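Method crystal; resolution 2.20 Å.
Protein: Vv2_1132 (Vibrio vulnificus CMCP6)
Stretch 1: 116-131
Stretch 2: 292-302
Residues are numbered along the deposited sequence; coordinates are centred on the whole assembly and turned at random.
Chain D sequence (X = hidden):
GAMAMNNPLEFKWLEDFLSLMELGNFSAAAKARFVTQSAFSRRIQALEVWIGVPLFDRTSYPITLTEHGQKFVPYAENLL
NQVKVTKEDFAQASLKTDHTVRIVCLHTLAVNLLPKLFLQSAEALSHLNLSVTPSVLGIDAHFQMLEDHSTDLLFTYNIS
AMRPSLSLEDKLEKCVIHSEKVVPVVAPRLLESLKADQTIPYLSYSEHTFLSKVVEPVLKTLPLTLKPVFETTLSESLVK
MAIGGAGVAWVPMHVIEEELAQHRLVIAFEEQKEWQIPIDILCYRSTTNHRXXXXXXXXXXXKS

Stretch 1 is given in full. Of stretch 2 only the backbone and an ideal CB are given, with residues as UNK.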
ATOM      1  N   LYS D 116     -23.734  26.210 -24.708  1.00 34.03           N
ATOM      2  CA  LYS D 116     -24.141  27.359 -25.510  1.00 35.44           C
ATOM      3  C   LYS D 116     -23.285  27.463 -26.764  1.00 41.22           C
ATOM      4  O   LYS D 116     -23.807  27.561 -27.878  1.00 44.21           O
ATOM      5  CB  LYS D 116     -24.039  28.637 -24.679  1.00 36.63           C
ATOM      6  CG  LYS D 116     -24.409  29.903 -25.418  1.00 50.19           C
ATOM      7  CD  LYS D 116     -25.836  30.330 -25.098  1.00 61.04           C
ATOM      8  CE  LYS D 116     -26.234  31.582 -25.871  1.00 63.96           C
ATOM      9  NZ  LYS D 116     -25.313  32.728 -25.603  1.00 63.41           N
ATOM     10  N   LEU D 117     -21.959  27.424 -26.598  1.00 38.66           N
ATOM     11  CA  LEU D 117     -21.059  27.429 -27.747  1.00 41.19           C
ATOM     12  C   LEU D 117     -21.403  26.308 -28.716  1.00 42.23           C
ATOM     13  O   LEU D 117     -21.558  26.538 -29.922  1.00 55.64           O
ATOM     14  CB  LEU D 117     -19.607  27.301 -27.280  1.00 43.73           C
ATOM     15  CG  LEU D 117     -18.849  28.621 -27.240  1.00 50.62           C
ATOM     16  CD1 LEU D 117     -18.890  29.272 -28.606  1.00 55.63           C
ATOM     17  CD2 LEU D 117     -19.459  29.546 -26.202  1.00 55.24           C
ATOM     18  N   PHE D 118     -21.549  25.086 -28.200  1.00 37.91           N
ATOM     19  CA  PHE D 118     -21.817  23.937 -29.064  1.00 35.78           C
ATOM     20  C   PHE D 118     -23.138  24.104 -29.804  1.00 40.53           C
ATOM     21  O   PHE D 118     -23.226  23.850 -31.010  1.00 48.73           O
ATOM     22  CB  PHE D 118     -21.833  22.644 -28.239  1.00 38.88           C
ATOM     23  CG  PHE D 118     -20.545  22.365 -27.486  1.00 43.69           C
ATOM     24  CD1 PHE D 118     -19.363  23.009 -27.817  1.00 49.06           C
ATOM     25  CD2 PHE D 118     -20.518  21.430 -26.460  1.00 43.22           C
ATOM     26  CE1 PHE D 118     -18.189  22.735 -27.123  1.00 48.70           C
ATOM     27  CE2 PHE D 118     -19.345  21.151 -25.770  1.00 38.47           C
ATOM     28  CZ  PHE D 118     -18.184  21.803 -26.097  1.00 40.11           C
ATOM     29  N   LEU D 119     -24.183  24.521 -29.092  1.00 47.03           N
ATOM     30  CA  LEU D 119     -25.489  24.647 -29.726  1.00 43.28           C
ATOM     31  C   LEU D 119     -25.488  25.749 -30.774  1.00 44.16           C
ATOM     32  O   LEU D 119     -26.090  25.596 -31.842  1.00 52.05           O
ATOM     33  CB  LEU D 119     -26.562  24.896 -28.667  1.00 41.34           C
ATOM     34  CG  LEU D 119     -26.971  23.647 -27.869  1.00 36.68           C
ATOM     35  CD1 LEU D 119     -27.564  24.003 -26.506  1.00 24.19           C
ATOM     36  CD2 LEU D 119     -27.949  22.821 -28.686  1.00 30.61           C
ATOM     37  N   GLN D 120     -24.790  26.853 -30.513  1.00 39.84           N
ATOM     38  CA  GLN D 120     -24.799  27.950 -31.471  1.00 40.32           C
ATOM     39  C   GLN D 120     -24.124  27.594 -32.784  1.00 45.93           C
ATOM     40  O   GLN D 120     -24.220  28.376 -33.731  1.00 61.92           O
ATOM     41  CB  GLN D 120     -24.123  29.185 -30.882  1.00 49.08           C
ATOM     42  CG  GLN D 120     -25.005  29.980 -29.931  1.00 60.58           C
ATOM     43  CD  GLN D 120     -24.326  31.231 -29.407  1.00 64.52           C
ATOM     44  OE1 GLN D 120     -23.106  31.257 -29.210  1.00 63.41           O
ATOM     45  NE2 GLN D 120     -25.111  32.280 -29.185  1.00 66.43           N
ATOM     46  N   SER D 121     -23.453  26.451 -32.865  1.00 48.58           N
ATOM     47  CA  SER D 121     -22.781  26.002 -34.076  1.00 47.92           C
ATOM     48  C   SER D 121     -23.185  24.586 -34.397  1.00 50.35           C
ATOM     49  O   SER D 121     -22.378  23.780 -34.869  1.00 55.06           O
ATOM     50  CB  SER D 121     -21.268  26.089 -33.928  1.00 54.81           C
ATOM     51  OG  SER D 121     -20.893  27.301 -33.294  1.00 64.51           O
ATOM     52  N   ALA D 122     -24.448  24.266 -34.134  1.00 47.99           N
ATOM     53  CA  ALA D 122     -24.921  22.894 -34.218  1.00 53.06           C
ATOM     54  C   ALA D 122     -24.627  22.287 -35.582  1.00 66.09           C
ATOM     55  O   ALA D 122     -23.817  21.363 -35.682  1.00 62.71           O
ATOM     56  CB  ALA D 122     -26.418  22.828 -33.911  1.00 50.49           C
ATOM     57  N   GLU D 123     -25.261  22.811 -36.637  1.00 69.04           N
ATOM     58  CA  GLU D 123     -25.120  22.196 -37.954  1.00 76.30           C
ATOM     59  C   GLU D 123     -23.665  22.170 -38.407  1.00 75.95           C
ATOM     60  O   GLU D 123     -23.258  21.253 -39.128  1.00 88.70           O
ATOM     61  CB  GLU D 123     -25.997  22.927 -38.977  1.00 79.81           C
ATOM     62  CG  GLU D 123     -27.292  22.189 -39.356  1.00 76.65           C
ATOM     63  CD  GLU D 123     -28.233  23.034 -40.220  1.00 80.29           C
ATOM     64  OE1 GLU D 123     -28.663  24.124 -39.769  1.00 78.78           O
ATOM     65  OE2 GLU D 123     -28.547  22.607 -41.354  1.00 82.27           O
ATOM     66  N   ALA D 124     -22.860  23.146 -37.978  1.00 69.57           N
ATOM     67  CA  ALA D 124     -21.433  23.097 -38.277  1.00 65.23           C
ATOM     68  C   ALA D 124     -20.741  21.974 -37.507  1.00 63.70           C
ATOM     69  O   ALA D 124     -19.932  21.231 -38.076  1.00 68.20           O
ATOM     70  CB  ALA D 124     -20.780  24.447 -37.970  1.00 60.29           C
ATOM     71  N   LEU D 125     -21.058  21.821 -36.221  1.00 60.74           N
ATOM     72  CA  LEU D 125     -20.400  20.850 -35.352  1.00 59.79           C
ATOM     73  C   LEU D 125     -21.187  19.557 -35.170  1.00 55.49           C
ATOM     74  O   LEU D 125     -20.701  18.646 -34.490  1.00 48.02           O
ATOM     75  CB  LEU D 125     -20.143  21.464 -33.968  1.00 60.90           C
ATOM     76  CG  LEU D 125     -19.361  22.773 -33.823  1.00 58.32           C
ATOM     77  CD1 LEU D 125     -19.532  23.309 -32.406  1.00 54.18           C
ATOM     78  CD2 LEU D 125     -17.888  22.577 -34.156  1.00 57.01           C
ATOM     79  N   SER D 126     -22.386  19.455 -35.745  1.00 56.23           N
ATOM     80  CA  SER D 126     -23.243  18.303 -35.480  1.00 58.06           C
ATOM     81  C   SER D 126     -22.539  16.987 -35.774  1.00 53.43           C
ATOM     82  O   SER D 126     -22.788  15.983 -35.097  1.00 52.30           O
ATOM     83  CB  SER D 126     -24.527  18.421 -36.307  1.00 65.64           C
ATOM     84  OG  SER D 126     -25.017  17.151 -36.706  1.00 67.99           O
ATOM     85  N   HIS D 127     -21.646  16.978 -36.766  1.00 53.94           N
ATOM     86  CA  HIS D 127     -20.980  15.760 -37.219  1.00 51.39           C
ATOM     87  C   HIS D 127     -19.805  15.347 -36.335  1.00 53.95           C
ATOM     88  O   HIS D 127     -19.273  14.246 -36.522  1.00 62.66           O
ATOM     89  CB  HIS D 127     -20.500  15.947 -38.662  1.00 45.20           C
ATOM     90  CG  HIS D 127     -19.352  16.897 -38.791  1.00 46.83           C
ATOM     91  ND1 HIS D 127     -19.485  18.258 -38.601  1.00 50.45           N
ATOM     92  CD2 HIS D 127     -18.043  16.681 -39.063  1.00 48.44           C
ATOM     93  CE1 HIS D 127     -18.310  18.840 -38.765  1.00 48.89           C
ATOM     94  NE2 HIS D 127     -17.418  17.907 -39.045  1.00 49.97           N
ATOM     95  N   LEU D 128     -19.383  16.189 -35.395  1.00 44.64           N
ATOM     96  CA  LEU D 128     -18.317  15.843 -34.468  1.00 39.00           C
ATOM     97  C   LEU D 128     -18.901  15.201 -33.218  1.00 45.11           C
ATOM     98  O   LEU D 128     -20.095  15.309 -32.935  1.00 58.11           O
ATOM     99  CB  LEU D 128     -17.510  17.079 -34.078  1.00 35.68           C
ATOM    100  CG  LEU D 128     -16.915  17.869 -35.236  1.00 43.94           C
ATOM    101  CD1 LEU D 128     -16.332  19.167 -34.726  1.00 42.22           C
ATOM    102  CD2 LEU D 128     -15.854  17.037 -35.951  1.00 51.80           C
ATOM    103  N   ASN D 129     -18.042  14.517 -32.472  1.00 30.07           N
ATOM    104  CA  ASN D 129     -18.413  13.949 -31.183  1.00 35.62           C
ATOM    105  C   ASN D 129     -17.617  14.679 -30.104  1.00 41.97           C
ATOM    106  O   ASN D 129     -16.385  14.591 -30.068  1.00 42.87           O
ATOM    107  CB  ASN D 129     -18.152  12.443 -31.156  1.00 30.77           C
ATOM    108  CG  ASN D 129     -18.470  11.830 -29.811  1.00 47.38           C
ATOM    109  OD1 ASN D 129     -19.337  12.320 -29.082  1.00 52.55           O
ATOM    110  ND2 ASN D 129     -17.763  10.757 -29.464  1.00 52.43           N
ATOM    111  N   LEU D 130     -18.315  15.397 -29.230  1.00 42.67           N
ATOM    112  CA  LEU D 130     -17.679  16.264 -28.242  1.00 39.52           C
ATOM    113  C   LEU D 130     -17.587  15.556 -26.896  1.00 31.51           C
ATOM    114  O   LEU D 130     -18.597  15.084 -26.364  1.00 35.85           O
ATOM    115  CB  LEU D 130     -18.460  17.572 -28.108  1.00 33.20           C
ATOM    116  CG  LEU D 130     -18.650  18.219 -29.472  1.00 35.19           C
ATOM    117  CD1 LEU D 130     -19.648  19.358 -29.405  1.00 38.44           C
ATOM    118  CD2 LEU D 130     -17.324  18.720 -29.990  1.00 37.17           C
ATOM    119  N   SER D 131     -16.382  15.475 -26.355  1.00 25.32           N
ATOM    120  CA  SER D 131     -16.141  14.855 -25.057  1.00 21.17           C
ATOM    121  C   SER D 131     -15.559  15.909 -24.120  1.00 23.77           C
ATOM    122  O   SER D 131     -14.414  16.336 -24.294  1.00 28.09           O
ATOM    123  CB  SER D 131     -15.205  13.653 -25.185  1.00 19.26           C
ATOM    124  OG  SER D 131     -14.896  13.116 -23.901  1.00 31.73           O
ATOM    125  N   UNK D 292      -8.431  17.040 -38.167  1.00 47.00           N
ATOM    126  CA  UNK D 292      -9.430  17.841 -38.862  1.00 50.82           C
ATOM    127  C   UNK D 292     -10.656  18.096 -37.992  1.00 57.47           C
ATOM    128  O   UNK D 292     -11.306  19.142 -38.129  1.00 52.67           O
ATOM    129  CB  UNK D 292      -9.847  17.150 -40.161  1.00 50.82           C
ATOM    130  N   UNK D 293     -10.988  17.163 -37.096  1.00 55.24           N
ATOM    131  CA  UNK D 293     -12.080  17.419 -36.167  1.00 45.38           C
ATOM    132  C   UNK D 293     -11.748  18.598 -35.260  1.00 41.44           C
ATOM    133  O   UNK D 293     -12.594  19.466 -35.016  1.00 47.89           O
ATOM    134  CB  UNK D 293     -12.376  16.172 -35.331  1.00 45.38           C
ATOM    135  N   UNK D 294     -10.509  18.667 -34.779  1.00 39.49           N
ATOM    136  CA  UNK D 294     -10.121  19.779 -33.922  1.00 46.02           C
ATOM    137  C   UNK D 294     -10.112  21.087 -34.711  1.00 49.80           C
ATOM    138  O   UNK D 294     -10.602  22.118 -34.235  1.00 45.81           O
ATOM    139  CB  UNK D 294      -8.747  19.522 -33.301  1.00 46.02           C
ATOM    140  N   UNK D 295      -9.582  21.065 -35.935  1.00 53.83           N
ATOM    141  CA  UNK D 295      -9.584  22.277 -36.750  1.00 55.93           C
ATOM    142  C   UNK D 295     -11.007  22.727 -37.063  1.00 53.60           C
ATOM    143  O   UNK D 295     -11.345  23.904 -36.891  1.00 56.47           O
ATOM    144  CB  UNK D 295      -8.808  22.047 -38.048  1.00 55.93           C
ATOM    145  N   UNK D 296     -11.868  21.803 -37.496  1.00 50.81           N
ATOM    146  CA  UNK D 296     -13.245  22.198 -37.784  1.00 48.22           C
ATOM    147  C   UNK D 296     -13.872  22.879 -36.577  1.00 50.73           C
ATOM    148  O   UNK D 296     -14.576  23.886 -36.716  1.00 52.49           O
ATOM    149  CB  UNK D 296     -14.078  20.983 -38.197  1.00 48.22           C
ATOM    150  N   UNK D 297     -13.598  22.358 -35.376  1.00 47.84           N
ATOM    151  CA  UNK D 297     -14.083  22.999 -34.159  1.00 47.14           C
ATOM    152  C   UNK D 297     -13.447  24.366 -33.965  1.00 46.89           C
ATOM    153  O   UNK D 297     -14.142  25.358 -33.709  1.00 46.47           O
ATOM    154  CB  UNK D 297     -13.804  22.114 -32.943  1.00 47.14           C
ATOM    155  N   UNK D 298     -12.116  24.431 -34.062  1.00 48.29           N
ATOM    156  CA  UNK D 298     -11.409  25.680 -33.792  1.00 48.23           C
ATOM    157  C   UNK D 298     -11.806  26.770 -34.782  1.00 52.55           C
ATOM    158  O   UNK D 298     -12.084  27.908 -34.385  1.00 48.08           O
ATOM    159  CB  UNK D 298      -9.897  25.454 -33.842  1.00 48.23           C
ATOM    160  N   UNK D 299     -11.864  26.435 -36.074  1.00 49.25           N
ATOM    161  CA  UNK D 299     -12.214  27.427 -37.086  1.00 55.16           C
ATOM    162  C   UNK D 299     -13.629  27.952 -36.908  1.00 62.88           C
ATOM    163  O   UNK D 299     -13.968  28.991 -37.481  1.00 64.90           O
ATOM    164  CB  UNK D 299     -12.058  26.828 -38.485  1.00 55.16           C
ATOM    165  N   UNK D 300     -14.459  27.271 -36.126  1.00 65.55           N
ATOM    166  CA  UNK D 300     -15.820  27.745 -35.933  1.00 70.47           C
ATOM    167  C   UNK D 300     -15.933  28.777 -34.805  1.00 68.31           C
ATOM    168  O   UNK D 300     -16.812  29.648 -34.861  1.00 74.82           O
ATOM    169  CB  UNK D 300     -16.740  26.558 -35.642  1.00 70.47           C
ATOM    170  N   UNK D 301     -15.057  28.731 -33.804  1.00 68.19           N
ATOM    171  CA  UNK D 301     -15.075  29.697 -32.702  1.00 59.86           C
ATOM    172  C   UNK D 301     -13.958  30.707 -32.971  1.00 66.59           C
ATOM    173  O   UNK D 301     -12.835  30.575 -32.482  1.00 56.15           O
ATOM    174  CB  UNK D 301     -14.896  29.012 -31.345  1.00 59.86           C
ATOM    175  N   UNK D 302     -14.270  31.735 -33.760  1.00 75.54           N
ATOM    176  CA  UNK D 302     -13.334  32.839 -34.018  1.00 81.15           C
ATOM    177  C   UNK D 302     -14.061  34.031 -34.645  1.00 80.05           C
ATOM    178  O   UNK D 302     -13.490  35.113 -34.799  1.00 79.14           O
ATOM    179  CB  UNK D 302     -12.198  32.376 -34.933  1.00 81.15           C
TER

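Stretch 2 is helical from 292 to 300 and passes stretch 1 in a register that pairs Leu-128 with 293, Leu-125 with 297, Ser-121 with 300 and Leu-117 with 301.

Position 292 has nothing of stretch 1 within 5.5 Å of its CB, so many helix-compatible residues would suit; it is Ala-292. At 293 the bond points sideways, but the ideal CB already lies 3.6 Å from Leu-128 CD2. So close an approach favours a small apolar residue, and Ala-293 fills the place, its CB resting against that methyl. Position 294 points away from stretch 1 and 295 is out of its reach, so neither is specified by it; they are Val-294 and Asp-295.

Position 296 points toward stretch 1, its ideal CB 4.5 Å from Leu-128 CD1 and 4.6 Å from His-127 NE2. A methyl and an imidazole nitrogen together suit a flexible polar chain with an acceptor, such as Gln or Glu. The residue is Gln-296, in an m, t conformation that carries its amide to the edge of the imidazole; His-127 NE2 donates a very short hydrogen bond to Gln-296 OE1 (2.4 Å, 157°).

At 297 the bond is sideways, with the ideal CB 4.3 Å from both Leu-128 CD1 and Leu-125 CD2. Beyond them lie Leu-130 and Phe-118, an apolar surface that would suit a large aliphatic or aromatic residue. Phe-297 takes it with chi1 t and has the largest covered area in the contact, 98 Å². Its CD2 meets Leu-125 CD2 at 3.7 Å, its CE2 meets Leu-130 CD2 at 3.6 Å, and its CZ approaches Phe-118 CE1 to 3.3 Å. The two phenyl rings are oblique, with centroids 5.6 Å apart and planes at 79°.

Position 298 points away and 299 is out of reach, leaving both choices open here; they are Trp-298 and Gln-299.

Position 300 points toward stretch 1, with its ideal CB 4.4 Å from Leu-125 CD2, 4.8 Å from Ser-121 OG and 5.1 Å from Ala-124 CB. This mixed setting would accept a chain with an apolar stem and a polar end, among them Gln, Glu or Lys. In Glu-300 the stem packs against stretch 1, CG lying 3.8 Å from Ala-124 CB.

At 301 phi and psi of -102° and 86° leave the helix, and the ideal CB faces Leu-117 CD1 at 4.8 Å, suiting Val, Leu, Ile or Met. Ile-301 brings its CG2 to 3.6 Å from Leu-117 CD1. Position 302 is out of reach; it is Asp-302.

Stretch 2 292-302: AAVDQFWQEID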
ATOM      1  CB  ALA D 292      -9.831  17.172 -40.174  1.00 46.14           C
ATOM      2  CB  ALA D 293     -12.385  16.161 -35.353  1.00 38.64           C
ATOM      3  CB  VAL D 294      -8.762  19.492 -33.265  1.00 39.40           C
ATOM      4  CG1 VAL D 294      -8.372  20.630 -32.345  1.00 36.08           C
ATOM      5  CG2 VAL D 294      -8.839  18.203 -32.507  1.00 38.33           C
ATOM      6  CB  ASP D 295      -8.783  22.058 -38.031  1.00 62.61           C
ATOM      7  CG  ASP D 295      -7.371  22.608 -37.926  1.00 68.69           C
ATOM      8  OD1 ASP D 295      -7.230  23.833 -37.672  1.00 66.32           O
ATOM      9  OD2 ASP D 295      -6.411  21.813 -38.075  1.00 67.57           O
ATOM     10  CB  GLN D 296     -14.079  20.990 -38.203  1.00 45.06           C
ATOM     11  CG  GLN D 296     -13.790  20.465 -39.595  1.00 51.08           C
ATOM     12  CD  GLN D 296     -14.542  19.177 -39.881  1.00 56.44           C
ATOM     13  OE1 GLN D 296     -15.125  18.577 -38.980  1.00 59.73           O
ATOM     14  NE2 GLN D 296     -14.533  18.748 -41.136  1.00 60.65           N
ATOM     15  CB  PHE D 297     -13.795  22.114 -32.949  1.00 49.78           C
ATOM     16  CG  PHE D 297     -14.551  22.521 -31.715  1.00 54.97           C
ATOM     17  CD1 PHE D 297     -14.158  23.623 -30.975  1.00 59.10           C
ATOM     18  CD2 PHE D 297     -15.666  21.807 -31.302  1.00 57.15           C
ATOM     19  CE1 PHE D 297     -14.853  23.999 -29.845  1.00 59.27           C
ATOM     20  CE2 PHE D 297     -16.364  22.180 -30.171  1.00 55.16           C
ATOM     21  CZ  PHE D 297     -15.956  23.279 -29.447  1.00 56.25           C
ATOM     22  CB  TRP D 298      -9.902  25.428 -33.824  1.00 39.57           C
ATOM     23  CG  TRP D 298      -9.075  26.628 -33.573  1.00 36.49           C
ATOM     24  CD1 TRP D 298      -8.751  27.604 -34.471  1.00 36.05           C
ATOM     25  CD2 TRP D 298      -8.444  26.994 -32.338  1.00 39.39           C
ATOM     26  NE1 TRP D 298      -7.958  28.553 -33.872  1.00 40.06           N
ATOM     27  CE2 TRP D 298      -7.756  28.204 -32.562  1.00 44.86           C
ATOM     28  CE3 TRP D 298      -8.390  26.413 -31.067  1.00 37.51           C
ATOM     29  CZ2 TRP D 298      -7.024  28.847 -31.558  1.00 51.41           C
ATOM     30  CZ3 TRP D 298      -7.661  27.052 -30.069  1.00 43.62           C
ATOM     31  CH2 TRP D 298      -6.991  28.259 -30.321  1.00 45.27           C
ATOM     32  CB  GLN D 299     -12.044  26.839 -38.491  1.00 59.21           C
ATOM     33  CG  GLN D 299     -10.758  27.274 -39.191  1.00 69.33           C
ATOM     34  CD  GLN D 299      -9.557  26.388 -38.863  1.00 79.48           C
ATOM     35  OE1 GLN D 299      -9.699  25.301 -38.308  1.00 85.26           O
ATOM     36  NE2 GLN D 299      -8.364  26.860 -39.206  1.00 82.10           N
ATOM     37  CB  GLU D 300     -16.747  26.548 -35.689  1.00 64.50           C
ATOM     38  CG  GLU D 300     -18.130  26.692 -36.327  1.00 63.12           C
ATOM     39  CD  GLU D 300     -18.930  27.805 -35.695  1.00 67.83           C
ATOM     40  OE1 GLU D 300     -18.988  27.854 -34.448  1.00 73.13           O
ATOM     41  OE2 GLU D 300     -19.492  28.633 -36.436  1.00 72.50           O
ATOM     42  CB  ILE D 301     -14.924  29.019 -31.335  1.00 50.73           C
ATOM     43  CG1 ILE D 301     -13.891  27.898 -31.385  1.00 51.75           C
ATOM     44  CG2 ILE D 301     -16.246  28.448 -30.835  1.00 43.48           C
ATOM     45  CD1 ILE D 301     -13.651  27.266 -30.044  1.00 53.62           C
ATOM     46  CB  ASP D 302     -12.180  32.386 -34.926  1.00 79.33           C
ATOM     47  CG  ASP D 302     -10.847  32.293 -34.185  1.00 74.93           C
ATOM     48  OD1 ASP D 302     -10.773  32.756 -33.029  1.00 74.14           O
ATOM     49  OD2 ASP D 302      -9.872  31.755 -34.756  1.00 73.11           O
TER
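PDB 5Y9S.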